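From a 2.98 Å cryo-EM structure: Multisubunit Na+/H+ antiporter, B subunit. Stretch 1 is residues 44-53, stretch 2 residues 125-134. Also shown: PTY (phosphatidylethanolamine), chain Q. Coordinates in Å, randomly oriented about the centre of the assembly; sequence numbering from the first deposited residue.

Stretch 1, residues 44-53: TAGAIVLLLL
Stretch 2, residues 125-134: VVGVTMIIIE

Membrane helices can pack without a single hydrogen bond between them, by matching small residues where the backbones converge with long, flexible ones where they diverge. Residues 44-53 and 125-134 of this antiporter subunit illustrate the principle. Both are α-helical throughout and run in the same general direction, crossing at -31° with a closest axial approach of 9.4 Å. The backbones lie near each other at Ala45 and Val126, whose CA atoms are 5.3 Å apart, and have spread to 8.9 Å between the CA atoms of Leu52 and Glu134.

At the narrow end Ala45, pointing toward the partner, sets CB 3.7 Å from Thr129 CG2. Thr129 adopts m, so OG1 bonds back to Val125 O at 2.9 Å, satisfying the hydroxyl within its own helix and leaving the methyl for packing. Val126 (t) brings CG2 to 4.0 Å from Thr44 CB.

As the gap widens, Met130 fills it. Its CB points sideways, but an m, m, m conformation carries CE to 3.7 Å from Ile48 CG2 and 3.8 Å from Leu52 CD1. Ile48 and Leu52 are both mt, as is Ile133, whose CG2 lies 3.9 Å from Leu52 CD1 and CD1 3.6 Å from CG2 of Val49 (t). Beside this seam, lipid atom C44 sits 3.8 Å from Thr129 CG2 and 3.6 Å from Gly46 N. The contact buries 389 Å².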

# COMPACT_ATOMS: atom_id res chain seq x y z
N THR B 44 -19.56 16.61 11.67
CA THR B 44 -19.79 15.26 12.16
C THR B 44 -21.23 15.09 12.61
O THR B 44 -21.90 14.09 12.28
CB THR B 44 -18.83 14.94 13.30
OG1 THR B 44 -17.48 15.08 12.84
CG2 THR B 44 -19.03 13.52 13.79
N ALA B 45 -21.74 16.10 13.32
CA ALA B 45 -23.16 16.12 13.66
C ALA B 45 -24.04 16.19 12.42
O ALA B 45 -25.12 15.61 12.42
CB ALA B 45 -23.45 17.28 14.60
N GLY B 46 -23.58 16.86 11.36
CA GLY B 46 -24.34 16.89 10.12
C GLY B 46 -24.43 15.54 9.42
O GLY B 46 -25.46 15.21 8.83
N ALA B 47 -23.34 14.76 9.47
CA ALA B 47 -23.39 13.40 8.95
C ALA B 47 -24.37 12.54 9.74
O ALA B 47 -25.14 11.76 9.16
CB ALA B 47 -21.99 12.77 9.00
N ILE B 48 -24.38 12.70 11.07
CA ILE B 48 -25.35 11.94 11.86
C ILE B 48 -26.77 12.46 11.62
O ILE B 48 -27.74 11.69 11.67
CB ILE B 48 -24.96 11.98 13.35
CG1 ILE B 48 -23.52 11.51 13.52
CG2 ILE B 48 -25.80 11.03 14.16
CD1 ILE B 48 -22.96 11.78 14.89
N VAL B 49 -26.92 13.75 11.28
CA VAL B 49 -28.22 14.31 10.89
C VAL B 49 -28.71 13.69 9.60
O VAL B 49 -29.90 13.37 9.46
CB VAL B 49 -28.11 15.85 10.79
CG1 VAL B 49 -29.25 16.44 9.99
CG2 VAL B 49 -28.19 16.45 12.14
N LEU B 50 -27.81 13.49 8.64
CA LEU B 50 -28.18 12.83 7.39
C LEU B 50 -28.62 11.39 7.62
O LEU B 50 -29.60 10.92 7.02
CB LEU B 50 -27.02 12.89 6.41
CG LEU B 50 -27.27 12.26 5.05
CD1 LEU B 50 -28.40 12.96 4.32
CD2 LEU B 50 -26.01 12.33 4.24
N LEU B 51 -27.93 10.70 8.53
CA LEU B 51 -28.38 9.37 8.94
C LEU B 51 -29.74 9.40 9.64
O LEU B 51 -30.53 8.46 9.50
CB LEU B 51 -27.34 8.72 9.86
CG LEU B 51 -26.02 8.34 9.21
CD1 LEU B 51 -25.02 7.95 10.27
CD2 LEU B 51 -26.23 7.18 8.26
N LEU B 52 -30.03 10.47 10.39
CA LEU B 52 -31.34 10.63 11.01
C LEU B 52 -32.43 10.90 9.97
O LEU B 52 -33.58 10.51 10.17
CB LEU B 52 -31.33 11.78 12.01
CG LEU B 52 -30.61 11.62 13.34
CD1 LEU B 52 -30.54 12.94 14.04
CD2 LEU B 52 -31.37 10.63 14.17
N LEU B 53 -32.08 11.60 8.90
CA LEU B 53 -33.06 11.89 7.86
C LEU B 53 -33.35 10.67 7.01
O LEU B 53 -34.47 10.51 6.52
CB LEU B 53 -32.58 13.05 7.00
CG LEU B 53 -32.57 14.38 7.73
CD1 LEU B 53 -31.90 15.43 6.89
CD2 LEU B 53 -33.98 14.78 8.05
N VAL B 125 -19.27 19.94 20.83
CA VAL B 125 -20.09 20.43 19.72
C VAL B 125 -20.94 19.31 19.13
O VAL B 125 -22.15 19.49 18.91
CB VAL B 125 -19.21 21.11 18.66
CG1 VAL B 125 -19.99 21.38 17.42
CG2 VAL B 125 -18.70 22.43 19.19
N VAL B 126 -20.34 18.12 18.93
CA VAL B 126 -21.09 16.96 18.44
C VAL B 126 -22.20 16.59 19.41
O VAL B 126 -23.37 16.41 19.01
CB VAL B 126 -20.15 15.76 18.21
CG1 VAL B 126 -20.95 14.52 17.86
CG2 VAL B 126 -19.19 16.04 17.10
N GLY B 127 -21.88 16.57 20.71
CA GLY B 127 -22.87 16.19 21.70
C GLY B 127 -24.01 17.18 21.83
O GLY B 127 -25.17 16.78 21.90
N VAL B 128 -23.70 18.48 21.84
CA VAL B 128 -24.73 19.52 21.99
C VAL B 128 -25.68 19.52 20.81
O VAL B 128 -26.91 19.55 20.98
CB VAL B 128 -24.06 20.90 22.19
CG1 VAL B 128 -25.05 22.02 21.95
CG2 VAL B 128 -23.54 21.02 23.60
N THR B 129 -25.13 19.46 19.58
CA THR B 129 -25.97 19.46 18.39
C THR B 129 -26.87 18.23 18.34
O THR B 129 -28.07 18.33 18.05
CB THR B 129 -25.10 19.54 17.15
OG1 THR B 129 -24.25 20.68 17.24
CG2 THR B 129 -25.95 19.69 15.92
N MET B 130 -26.32 17.06 18.71
CA MET B 130 -27.16 15.87 18.70
C MET B 130 -28.19 15.86 19.82
O MET B 130 -29.30 15.36 19.60
CB MET B 130 -26.30 14.62 18.75
CG MET B 130 -25.60 14.33 17.43
SD MET B 130 -26.82 14.25 16.10
CE MET B 130 -27.82 12.86 16.63
N ILE B 131 -27.87 16.42 21.00
CA ILE B 131 -28.85 16.52 22.08
C ILE B 131 -30.03 17.38 21.65
O ILE B 131 -31.19 16.98 21.82
CB ILE B 131 -28.20 17.08 23.37
CG1 ILE B 131 -27.35 16.04 24.07
CG2 ILE B 131 -29.25 17.54 24.36
CD1 ILE B 131 -26.42 16.65 25.09
N ILE B 132 -29.74 18.54 21.04
CA ILE B 132 -30.80 19.45 20.58
C ILE B 132 -31.70 18.77 19.56
O ILE B 132 -32.93 18.75 19.70
CB ILE B 132 -30.19 20.74 20.01
CG1 ILE B 132 -29.52 21.56 21.11
CG2 ILE B 132 -31.23 21.56 19.29
CD1 ILE B 132 -28.70 22.72 20.60
N ILE B 133 -31.09 18.11 18.56
CA ILE B 133 -31.87 17.59 17.45
C ILE B 133 -32.68 16.35 17.86
O ILE B 133 -33.88 16.26 17.59
CB ILE B 133 -30.95 17.33 16.25
CG1 ILE B 133 -30.47 18.68 15.74
CG2 ILE B 133 -31.67 16.55 15.17
CD1 ILE B 133 -29.34 18.63 14.81
N GLU B 134 -32.06 15.40 18.57
CA GLU B 134 -32.87 14.25 18.95
C GLU B 134 -33.70 14.50 20.20
O GLU B 134 -34.49 13.62 20.56
CB GLU B 134 -32.01 13.00 19.16
CG GLU B 134 -31.21 12.94 20.44
CD GLU B 134 -30.35 11.70 20.53
OE1 GLU B 134 -30.42 10.87 19.60
OE2 GLU B 134 -29.60 11.56 21.52
C1 PTY Q . -40.39 17.96 13.01
C2 PTY Q . -42.75 15.77 16.99
C3 PTY Q . -42.83 17.19 16.38
O4 PTY Q . -39.35 18.94 13.22
C5 PTY Q . -42.87 17.76 12.75
C6 PTY Q . -41.70 18.69 12.90
O7 PTY Q . -41.64 19.56 11.72
C8 PTY Q . -41.44 20.88 11.93
O10 PTY Q . -41.36 21.37 13.02
C11 PTY Q . -41.35 21.63 10.64
C12 PTY Q . -40.11 21.34 9.81
C13 PTY Q . -38.82 21.79 10.45
C14 PTY Q . -37.75 22.19 9.45
C15 PTY Q . -37.25 21.06 8.58
C16 PTY Q . -36.99 21.46 7.14
C17 PTY Q . -35.96 22.56 6.95
C18 PTY Q . -34.53 22.12 7.21
C19 PTY Q . -33.51 22.84 6.35
C20 PTY Q . -33.56 24.35 6.45
C21 PTY Q . -32.53 25.06 5.59
C22 PTY Q . -32.73 24.84 4.11
C30 PTY Q . -38.21 18.53 13.78
C31 PTY Q . -37.27 19.68 14.00
O30 PTY Q . -37.99 17.39 14.07
C32 PTY Q . -35.81 19.35 13.79
C33 PTY Q . -35.42 19.35 12.32
C34 PTY Q . -33.94 19.17 12.07
C35 PTY Q . -33.56 19.35 10.61
C36 PTY Q . -32.07 19.56 10.38
C37 PTY Q . -31.79 20.19 9.02
C38 PTY Q . -30.32 20.35 8.70
C39 PTY Q . -29.54 21.16 9.71
C40 PTY Q . -28.20 21.65 9.19
C41 PTY Q . -27.28 20.54 8.74
C42 PTY Q . -26.80 19.67 9.87
C43 PTY Q . -25.97 20.41 10.89
C44 PTY Q . -25.78 19.64 12.17
P1 PTY Q . -44.82 17.23 14.57
O11 PTY Q . -44.21 17.43 16.03
O12 PTY Q . -44.50 15.80 14.16
O13 PTY Q . -46.25 17.58 14.53
O14 PTY Q . -43.93 18.20 13.62
N1 PTY Q . -42.91 14.77 15.93